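Long-range contacts in Tetur07g02040 (Tetranychus urticae, PDB 6BDJ), which probably cleaves catechol-type aromatic rings by the intradiol route, using a ferric ion to add both atoms of molecular oxygen: residues 54-59 / 117-122; 61-66 / 216-221; 97-102 / 110-115; 150-155 / 224-229. One frame throughout, in Å; residues are numbered along the deposited sequence.

Contact 1: residues 54-59 / 117-122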
# COMPACT_ATOMS: atom_id res chain seq x y z
N SER A 54 -10.05 7.23 -7.19
CA SER A 54 -8.64 7.36 -7.45
C SER A 54 -7.94 8.27 -6.45
O SER A 54 -6.83 7.96 -6.03
CB SER A 54 -8.41 7.93 -8.84
OG SER A 54 -7.02 7.80 -9.13
N ASN A 55 -8.54 9.39 -6.09
CA ASN A 55 -7.90 10.31 -5.15
C ASN A 55 -8.36 10.00 -3.73
O ASN A 55 -9.53 10.10 -3.41
CB ASN A 55 -8.18 11.78 -5.51
CG ASN A 55 -7.41 12.74 -4.62
OD1 ASN A 55 -7.66 12.84 -3.42
ND2 ASN A 55 -6.46 13.45 -5.21
N ILE A 56 -7.42 9.62 -2.87
CA ILE A 56 -7.69 9.13 -1.51
C ILE A 56 -7.19 10.08 -0.44
O ILE A 56 -7.21 9.74 0.74
CB ILE A 56 -7.08 7.71 -1.29
CG1 ILE A 56 -5.55 7.70 -1.43
CG2 ILE A 56 -7.65 6.76 -2.31
CD1 ILE A 56 -4.87 6.36 -1.14
N VAL A 57 -6.76 11.27 -0.85
CA VAL A 57 -6.07 12.21 0.05
C VAL A 57 -6.98 12.81 1.11
O VAL A 57 -6.57 12.92 2.26
CB VAL A 57 -5.38 13.33 -0.76
CG1 VAL A 57 -4.72 14.37 0.15
CG2 VAL A 57 -4.31 12.73 -1.67
N GLU A 58 -8.17 13.24 0.71
CA GLU A 58 -9.11 13.93 1.58
C GLU A 58 -8.41 15.18 2.11
O GLU A 58 -7.91 15.95 1.32
CB GLU A 58 -9.69 13.00 2.67
CG GLU A 58 -10.45 11.83 2.08
CD GLU A 58 -11.30 11.05 3.08
OE1 GLU A 58 -11.40 11.38 4.27
OE2 GLU A 58 -11.83 10.02 2.67
N ASP A 59 -8.33 15.34 3.43
CA ASP A 59 -7.74 16.50 4.09
C ASP A 59 -6.29 16.31 4.50
O ASP A 59 -5.72 17.19 5.15
CB ASP A 59 -8.55 16.85 5.36
CG ASP A 59 -8.65 15.70 6.34
OD1 ASP A 59 -8.32 14.56 5.94
OD2 ASP A 59 -9.08 15.88 7.50
N ARG A 117 -11.90 7.73 6.62
CA ARG A 117 -11.40 6.82 5.66
C ARG A 117 -10.40 7.45 4.73
O ARG A 117 -10.14 6.94 3.64
CB ARG A 117 -12.56 6.23 4.86
CG ARG A 117 -13.58 5.47 5.71
CD ARG A 117 -12.96 4.21 6.32
NE ARG A 117 -13.99 3.48 7.06
CZ ARG A 117 -14.22 3.60 8.36
NH1 ARG A 117 -13.51 4.44 9.12
NH2 ARG A 117 -15.20 2.89 8.91
N PHE A 118 -9.76 8.53 5.17
CA PHE A 118 -8.70 9.10 4.38
C PHE A 118 -7.61 8.06 4.14
O PHE A 118 -7.39 7.14 4.96
CB PHE A 118 -8.09 10.37 5.03
CG PHE A 118 -7.50 10.15 6.42
CD1 PHE A 118 -6.31 9.47 6.61
CD2 PHE A 118 -8.12 10.69 7.54
CE1 PHE A 118 -5.78 9.28 7.88
CE2 PHE A 118 -7.60 10.51 8.81
CZ PHE A 118 -6.42 9.81 8.98
N LEU A 119 -6.95 8.25 3.00
CA LEU A 119 -5.85 7.43 2.58
C LEU A 119 -6.20 5.95 2.46
O LEU A 119 -5.36 5.06 2.70
CB LEU A 119 -4.63 7.70 3.46
CG LEU A 119 -4.08 9.14 3.36
CD1 LEU A 119 -2.97 9.39 4.37
CD2 LEU A 119 -3.58 9.52 1.98
N ARG A 120 -7.44 5.69 2.05
CA ARG A 120 -7.91 4.39 1.71
C ARG A 120 -8.61 4.48 0.42
O ARG A 120 -9.39 5.43 0.19
CB ARG A 120 -8.87 3.89 2.78
CG ARG A 120 -8.21 3.73 4.15
CD ARG A 120 -9.24 3.27 5.16
NE ARG A 120 -8.52 3.13 6.42
CZ ARG A 120 -7.93 2.02 6.85
NH1 ARG A 120 -7.96 0.89 6.14
NH2 ARG A 120 -7.28 2.03 8.00
N GLY A 121 -8.38 3.52 -0.47
CA GLY A 121 -9.25 3.45 -1.65
C GLY A 121 -9.16 2.14 -2.37
O GLY A 121 -8.23 1.36 -2.11
N THR A 122 -10.09 1.96 -3.30
CA THR A 122 -10.18 0.79 -4.15
C THR A 122 -10.24 1.24 -5.58
O THR A 122 -10.92 2.22 -5.89
CB THR A 122 -11.46 0.01 -3.85
OG1 THR A 122 -11.54 -0.23 -2.44
CG2 THR A 122 -11.46 -1.33 -4.59
O HOH W 1 -13.14 10.19 5.71
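The F118 ring has CB of L119 at its edge, in plane, while OD1 of D59 comes in obliquely, 4.2 Å from F118 CD2. The carboxylate of E58 stands almost perpendicular to this ring (planes 87° apart) and lies along the backbone of F118, its OE1 3.5 Å from F118 CB. It makes no direct bond to F118 N; instead a water donates a hydrogen bond to E58 OE1 at 2.6 Å and accepts one from R117 N at 2.9 Å. Both acids suit a place beside arginines: R116 forms salt bridges with E58 OE1 and D59 OD1, and R53 pairs with E58 OE2.

The direct hydrogen bond between 54-59 and 117-122 is backbone to backbone. L119 N donates to I56 O at 2.7 Å, nearly along the C=O axis (162°). Before it, N55 OD1 accepts from V57 N in an Asx turn, which bends the chain at I56. The I56 side chain has CG1 in the crowded position between N and the carbonyl carbon (chi1 61°), turning CG2 to within 3.3 Å of R120 O, while CG1 packs toward L119 CD2. G121 answers this branch: a beta carbon there would fall 2.5 Å from I56 CG2, so glycine suits the place.

Thus the loop leading to strand 64-73 packs against residues 117-119 and the start of strand 120-124 in the intradiol dioxygenase fold, beside the ferric site: R120 NH2 bonds S97 O, and the nearest side-chain atoms of R120 and the iron ligand Y96 are about 4 Å apart.

Contact 2: residues 61-66 / 216-221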
# COMPACT_ATOMS: atom_id res chain seq x y z
N ILE A 61 -2.23 16.08 4.59
CA ILE A 61 -1.19 16.97 4.10
C ILE A 61 0.06 16.13 3.86
O ILE A 61 0.37 15.26 4.66
CB ILE A 61 -0.91 18.13 5.10
CG1 ILE A 61 0.28 18.99 4.68
CG2 ILE A 61 -0.73 17.63 6.53
CD1 ILE A 61 0.10 19.69 3.35
N GLY A 62 0.75 16.40 2.77
CA GLY A 62 2.02 15.75 2.49
C GLY A 62 2.44 16.03 1.07
O GLY A 62 2.05 17.06 0.50
N ILE A 63 3.24 15.13 0.51
CA ILE A 63 3.74 15.30 -0.85
C ILE A 63 2.98 14.35 -1.74
O ILE A 63 2.91 13.15 -1.48
CB ILE A 63 5.26 15.12 -0.95
CG1 ILE A 63 5.94 16.30 -0.23
CG2 ILE A 63 5.69 15.10 -2.42
CD1 ILE A 63 7.43 16.19 0.01
N ARG A 64 2.44 14.89 -2.82
CA ARG A 64 1.60 14.15 -3.72
C ARG A 64 2.37 13.03 -4.40
O ARG A 64 3.49 13.25 -4.87
CB ARG A 64 0.96 15.10 -4.73
CG ARG A 64 -0.27 15.80 -4.15
CD ARG A 64 -1.49 14.88 -4.18
NE ARG A 64 -1.84 14.60 -5.58
CZ ARG A 64 -1.67 13.45 -6.25
NH1 ARG A 64 -2.01 13.40 -7.53
NH2 ARG A 64 -1.20 12.34 -5.67
N LEU A 65 1.78 11.82 -4.39
CA LEU A 65 2.34 10.65 -5.03
C LEU A 65 1.24 9.96 -5.80
O LEU A 65 0.22 9.63 -5.22
CB LEU A 65 2.87 9.69 -3.98
CG LEU A 65 3.32 8.29 -4.40
CD1 LEU A 65 4.35 8.33 -5.51
CD2 LEU A 65 3.91 7.55 -3.20
N ASN A 66 1.46 9.74 -7.09
CA ASN A 66 0.61 8.89 -7.91
C ASN A 66 1.17 7.48 -7.96
O ASN A 66 2.30 7.26 -8.43
CB ASN A 66 0.50 9.44 -9.33
CG ASN A 66 -0.27 10.75 -9.40
OD1 ASN A 66 -1.07 11.07 -8.53
ND2 ASN A 66 -0.01 11.51 -10.45
N ASP A 216 5.53 18.67 -9.95
CA ASP A 216 4.07 18.78 -9.87
C ASP A 216 3.43 17.69 -8.98
O ASP A 216 2.57 18.00 -8.16
CB ASP A 216 3.46 18.75 -11.27
N SER A 217 3.84 16.43 -9.19
CA SER A 217 3.51 15.27 -8.31
C SER A 217 4.39 14.06 -8.68
O SER A 217 4.69 13.84 -9.85
CB SER A 217 2.04 14.85 -8.46
OG SER A 217 1.80 14.31 -9.75
N LEU A 218 4.80 13.29 -7.67
CA LEU A 218 5.62 12.10 -7.89
C LEU A 218 4.83 11.00 -8.59
O LEU A 218 3.67 10.79 -8.28
CB LEU A 218 6.13 11.53 -6.57
CG LEU A 218 6.96 12.43 -5.66
CD1 LEU A 218 6.98 11.86 -4.26
CD2 LEU A 218 8.37 12.57 -6.18
N GLU A 219 5.48 10.28 -9.51
CA GLU A 219 4.86 9.18 -10.23
C GLU A 219 5.60 7.89 -9.91
O GLU A 219 6.81 7.77 -10.12
CB GLU A 219 4.87 9.42 -11.73
CG GLU A 219 4.07 10.65 -12.17
CD GLU A 219 2.57 10.42 -12.28
OE1 GLU A 219 2.06 9.29 -12.06
OE2 GLU A 219 1.86 11.39 -12.60
N GLY A 220 4.87 6.91 -9.38
CA GLY A 220 5.43 5.62 -8.98
C GLY A 220 4.74 4.49 -9.70
O GLY A 220 3.51 4.49 -9.83
N ILE A 221 5.54 3.53 -10.16
CA ILE A 221 5.05 2.33 -10.86
C ILE A 221 5.55 1.11 -10.11
O ILE A 221 6.73 1.01 -9.80
CB ILE A 221 5.53 2.24 -12.33
CG1 ILE A 221 4.97 3.41 -13.16
CG2 ILE A 221 5.10 0.91 -12.95
CD1 ILE A 221 5.83 4.66 -13.17
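Three backbone hydrogen bonds run in the zigzag of parallel strands. L218 N donates to R64 O from above the carbonyl plane, at 3.1 Å; N66 then gives its N-H to L218 O, almost straight at 2.7 Å, and takes one from G220 N on its O at 2.8 Å. N66 thus straddles E219, the residue it faces.

The polar side chains meet on the N66 and E219 face, where the two lie side by side and point the same way. ND2 of N66 donates to E219 OE2 at 2.9 Å, meeting it from above the carboxylate plane. OD1 turns the other way and takes R64 NH1 on a lone pair at 2.7 Å, so a single amide joins an arginine to a glutamate whose charges do not touch. An alanine at N66 would lose both links and would probably leave the R64 guanidinium and the E219 carboxylate less firmly placed.

Apolar contacts fill the other face: L218 CB meets L65 CD1 at 3.8 Å, two leucines suited to a buried layer, and at its border L218 CD1 meets I63 CG2 at 3.9 Å. This is regular parallel beta pairing, joining the first and last strands in chain order, 64-73 and 218-226, as neighbours in the sheet of the intradiol dioxygenase fold.

Contact 3: residues 97-102 / 110-115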
# COMPACT_ATOMS: atom_id res chain seq x y z
N SER A 97 -6.62 6.08 9.22
CA SER A 97 -8.04 6.44 9.28
C SER A 97 -8.84 5.25 9.77
O SER A 97 -8.51 4.11 9.43
CB SER A 97 -8.53 6.92 7.93
OG SER A 97 -8.55 5.93 6.91
N GLY A 98 -9.80 5.52 10.65
CA GLY A 98 -10.49 4.48 11.36
C GLY A 98 -9.88 4.06 12.68
O GLY A 98 -10.58 3.52 13.54
N PHE A 99 -8.58 4.29 12.84
CA PHE A 99 -7.85 3.96 14.06
C PHE A 99 -7.09 5.20 14.54
O PHE A 99 -5.98 5.12 15.01
CB PHE A 99 -6.89 2.79 13.75
CG PHE A 99 -7.59 1.60 13.15
CD1 PHE A 99 -8.17 0.64 13.95
CD2 PHE A 99 -7.69 1.47 11.77
CE1 PHE A 99 -8.83 -0.44 13.41
CE2 PHE A 99 -8.34 0.39 11.21
CZ PHE A 99 -8.92 -0.57 12.03
N MET A 100 -7.74 6.36 14.44
CA MET A 100 -7.11 7.64 14.75
C MET A 100 -6.77 7.83 16.22
O MET A 100 -5.95 8.69 16.53
CB MET A 100 -7.98 8.81 14.29
CG MET A 100 -8.17 8.88 12.79
SD MET A 100 -9.22 10.26 12.26
CE MET A 100 -8.08 11.65 12.33
N ASP A 101 -7.41 7.07 17.12
CA ASP A 101 -7.11 7.09 18.53
C ASP A 101 -5.97 6.12 18.87
O ASP A 101 -5.75 5.85 20.04
CB ASP A 101 -8.37 6.77 19.36
CG ASP A 101 -8.81 5.33 19.22
OD1 ASP A 101 -8.71 4.79 18.10
OD2 ASP A 101 -9.26 4.74 20.23
N LYS A 102 -5.25 5.63 17.85
CA LYS A 102 -4.11 4.71 17.98
C LYS A 102 -4.32 3.65 19.06
O LYS A 102 -3.57 3.62 20.04
CB LYS A 102 -2.78 5.46 18.20
N MET A 110 -9.98 -6.64 14.54
CA MET A 110 -9.87 -5.23 14.88
C MET A 110 -10.98 -4.45 14.20
O MET A 110 -11.18 -4.59 12.98
CB MET A 110 -8.52 -4.69 14.38
CG MET A 110 -7.34 -5.19 15.18
SD MET A 110 -7.18 -4.35 16.74
CE MET A 110 -6.58 -2.74 16.21
N TYR A 111 -11.67 -3.63 14.98
CA TYR A 111 -12.76 -2.79 14.46
C TYR A 111 -12.49 -1.29 14.60
O TYR A 111 -12.14 -0.84 15.69
CB TYR A 111 -14.07 -3.16 15.14
CG TYR A 111 -14.49 -4.57 14.80
CD1 TYR A 111 -14.93 -4.90 13.51
CD2 TYR A 111 -14.41 -5.58 15.75
CE1 TYR A 111 -15.28 -6.20 13.19
CE2 TYR A 111 -14.79 -6.88 15.44
CZ TYR A 111 -15.22 -7.18 14.16
OH TYR A 111 -15.59 -8.48 13.87
N PRO A 112 -12.63 -0.54 13.48
CA PRO A 112 -12.39 0.91 13.49
C PRO A 112 -13.38 1.65 14.38
O PRO A 112 -14.52 1.25 14.46
CB PRO A 112 -12.63 1.29 12.03
CG PRO A 112 -13.58 0.29 11.53
CD PRO A 112 -13.12 -0.97 12.16
N LYS A 113 -12.94 2.71 15.04
CA LYS A 113 -13.79 3.44 15.98
C LYS A 113 -14.30 4.74 15.37
O LYS A 113 -15.46 5.08 15.53
CB LYS A 113 -13.06 3.71 17.31
CG LYS A 113 -12.96 2.48 18.22
CD LYS A 113 -14.31 2.03 18.79
CE LYS A 113 -14.19 0.90 19.82
NZ LYS A 113 -13.19 -0.17 19.47
N ASP A 114 -13.44 5.44 14.64
CA ASP A 114 -13.84 6.64 13.93
C ASP A 114 -14.30 6.34 12.48
O ASP A 114 -13.91 5.33 11.90
CB ASP A 114 -12.71 7.67 13.99
CG ASP A 114 -11.51 7.28 13.18
OD1 ASP A 114 -11.55 7.51 11.96
OD2 ASP A 114 -10.52 6.77 13.78
N PRO A 115 -15.15 7.20 11.90
CA PRO A 115 -15.63 6.96 10.55
C PRO A 115 -14.74 7.50 9.44
O PRO A 115 -15.12 7.42 8.30
CB PRO A 115 -16.97 7.74 10.52
CG PRO A 115 -16.71 8.91 11.42
CD PRO A 115 -15.83 8.36 12.52
O HOH W 2 -10.57 5.93 16.19
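The carboxylate of D114 ties a type I beta turn, F99 to K102, to the returning arm of the long loop between strands 84-88 and 120-124 of the intradiol dioxygenase fold. Its OD2 accepts from M100 N at 2.9 Å, nearly along the C-O axis and almost straight (165°), while OD1 takes G98 N at 3.0 Å from above the carboxylate plane. An aspartate suits the place, being short and having two acceptors for these N-H groups. CG lies in the crowded position between N and the carbonyl carbon (chi1 70°), bringing OD2 to M100 N inside the turn and OD1 to G98 N just before it. G98 O accepts from K113 N at 2.9 Å. G98 has to be glycine on two counts: a beta carbon would be jammed against S97 O and would come 3.2 Å from P112 CB.

Beyond this polar knot, P112 CB lies over one face of the F99 ring, offset toward the rim, and P112 CA makes an off-centre CH-pi contact, 4.2 Å from the centroid. The same ring meets that of Y45, and the F99 side chain lies about 4 Å, nearest atoms, from that of the iron ligand Y96, so the loop borders the metal site. Outermost, one water donates both to D101 OD1 at 2.9 Å and to D114 OD2 at 2.6 Å.

Contact 4: residues 150-155 / 224-229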
# COMPACT_ATOMS: atom_id res chain seq x y z
N TYR A 150 -1.53 -3.05 0.37
CA TYR A 150 -2.43 -3.34 -0.74
C TYR A 150 -2.97 -4.75 -0.62
O TYR A 150 -2.30 -5.65 -0.09
CB TYR A 150 -1.75 -3.13 -2.10
CG TYR A 150 -0.78 -4.22 -2.50
CD1 TYR A 150 0.55 -4.17 -2.13
CD2 TYR A 150 -1.20 -5.29 -3.26
CE1 TYR A 150 1.44 -5.18 -2.49
CE2 TYR A 150 -0.34 -6.31 -3.62
CZ TYR A 150 0.99 -6.25 -3.23
OH TYR A 150 1.84 -7.28 -3.61
N ARG A 151 -4.19 -4.93 -1.09
CA ARG A 151 -4.87 -6.20 -1.06
C ARG A 151 -5.70 -6.30 -2.32
O ARG A 151 -6.36 -5.33 -2.71
CB ARG A 151 -5.74 -6.27 0.18
CG ARG A 151 -6.80 -7.35 0.18
CD ARG A 151 -7.25 -7.62 1.61
NE ARG A 151 -8.53 -8.30 1.62
CZ ARG A 151 -9.11 -8.92 2.66
NH1 ARG A 151 -8.53 -9.02 3.85
NH2 ARG A 151 -10.32 -9.47 2.47
N ILE A 152 -5.66 -7.46 -2.96
CA ILE A 152 -6.29 -7.67 -4.27
C ILE A 152 -7.32 -8.78 -4.22
O ILE A 152 -7.01 -9.90 -3.82
CB ILE A 152 -5.27 -8.00 -5.36
CG1 ILE A 152 -4.21 -6.90 -5.37
CG2 ILE A 152 -5.95 -8.11 -6.72
CD1 ILE A 152 -2.97 -7.23 -6.15
N HIS A 153 -8.52 -8.47 -4.69
CA HIS A 153 -9.57 -9.47 -4.83
C HIS A 153 -9.75 -9.73 -6.30
O HIS A 153 -9.83 -8.78 -7.09
CB HIS A 153 -10.89 -9.01 -4.25
CG HIS A 153 -10.85 -8.72 -2.78
ND1 HIS A 153 -11.98 -8.36 -2.07
CD2 HIS A 153 -9.83 -8.77 -1.89
CE1 HIS A 153 -11.66 -8.19 -0.80
NE2 HIS A 153 -10.36 -8.43 -0.66
N ALA A 154 -9.78 -11.01 -6.67
CA ALA A 154 -10.15 -11.45 -8.02
C ALA A 154 -11.01 -12.66 -7.86
O ALA A 154 -10.74 -13.49 -7.00
CB ALA A 154 -8.92 -11.79 -8.85
N ASN A 155 -12.08 -12.74 -8.65
CA ASN A 155 -13.02 -13.90 -8.64
C ASN A 155 -13.65 -14.13 -7.25
O ASN A 155 -13.88 -15.27 -6.85
CB ASN A 155 -12.33 -15.23 -9.11
CG ASN A 155 -11.36 -15.04 -10.24
OD1 ASN A 155 -10.27 -15.61 -10.21
ND2 ASN A 155 -11.73 -14.25 -11.25
N LEU A 224 3.20 -5.85 -10.65
CA LEU A 224 2.97 -7.07 -9.85
C LEU A 224 2.50 -8.25 -10.70
O LEU A 224 1.74 -8.09 -11.67
CB LEU A 224 1.93 -6.79 -8.73
CG LEU A 224 2.30 -5.72 -7.71
CD1 LEU A 224 1.12 -5.23 -6.88
CD2 LEU A 224 3.43 -6.18 -6.80
N ALA A 225 2.98 -9.43 -10.32
CA ALA A 225 2.51 -10.70 -10.84
C ALA A 225 1.87 -11.45 -9.69
O ALA A 225 2.52 -11.74 -8.70
CB ALA A 225 3.66 -11.51 -11.41
N ILE A 226 0.58 -11.74 -9.81
CA ILE A 226 -0.15 -12.45 -8.76
C ILE A 226 -0.80 -13.72 -9.31
O ILE A 226 -0.69 -14.04 -10.48
CB ILE A 226 -1.19 -11.52 -8.10
CG1 ILE A 226 -2.22 -11.02 -9.11
CG2 ILE A 226 -0.52 -10.34 -7.42
CD1 ILE A 226 -3.56 -10.81 -8.44
N ASN A 227 -1.46 -14.46 -8.43
CA ASN A 227 -2.14 -15.68 -8.76
C ASN A 227 -3.61 -15.55 -8.40
O ASN A 227 -3.96 -15.62 -7.23
CB ASN A 227 -1.50 -16.82 -7.96
CG ASN A 227 -2.01 -18.19 -8.40
OD1 ASN A 227 -2.87 -18.30 -9.27
ND2 ASN A 227 -1.49 -19.22 -7.78
N PRO A 228 -4.49 -15.36 -9.41
CA PRO A 228 -5.93 -15.14 -9.11
C PRO A 228 -6.67 -16.34 -8.50
O PRO A 228 -7.76 -16.14 -7.95
CB PRO A 228 -6.55 -14.77 -10.47
CG PRO A 228 -5.57 -15.20 -11.49
CD PRO A 228 -4.21 -15.20 -10.85
N LEU A 229 -6.10 -17.54 -8.61
CA LEU A 229 -6.67 -18.73 -7.97
C LEU A 229 -6.21 -18.84 -6.51
O LEU A 229 -6.86 -19.52 -5.72
CB LEU A 229 -6.28 -20.01 -8.72
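The two segments run 31° apart and face each other through side chains, with no backbone pairing; their nearest CA atoms, those of A154 and P228, are 5.7 Å apart. Alternate residues of strand 150-154 point across to L224, I226 and P228. Y150 and L224 meet tip to tip: L224 CD1 lies 4.1 Å from the ring centroid, 30° off its normal, an off-centre CH-pi contact. The long ring, with CG in the crowded position (chi1 76°), reaches across where the backbones stand far apart. An alanine at Y150 would remove the ring and hydroxyl that the L224 methyls touch and would probably loosen the packing beside the iron ligand H149. I152 CG2 touches I226 CD1 at 4.0 Å, again end to end. Where the two segments draw together the residues shrink: A154 CB meets P228 CB at 4.1 Å.

Two beta layers thus pack face to face, as in the beta-sandwich core of intradiol dioxygenases. On the other face R151 NE donates to H153 NE2 at 2.9 Å. In the interior, L71 of strand 64-73 packs on both I152 and L224, Y150 lies against I87 of strand 84-88, and I226 reaches H160 of strand 157-166.

How the contacts relate
Contact 4 is the buried one, held by hydrocarbon meeting hydrocarbon; contacts 1, 2 and 3 are only partly buried and lean on hydrogen bonds. Contacts 2 and 4 share strand 218-226, on opposite sides of the chain's centre: in contact 2 its edge pairs with strand 64-73, in contact 4 its face packs on strand 148-154. Contacts 1 and 3 touch directly, S97 OG meeting F118 O and M100 CE packing on F118 CE2, and both lie near the iron ligand Y96. Contact 3, the more peripheral, joins loop to loop through a carboxylate; contact 1 joins a loop to the entry of a strand. Residues 54-59 lead almost directly into 61-66, linking contacts 1 and 2.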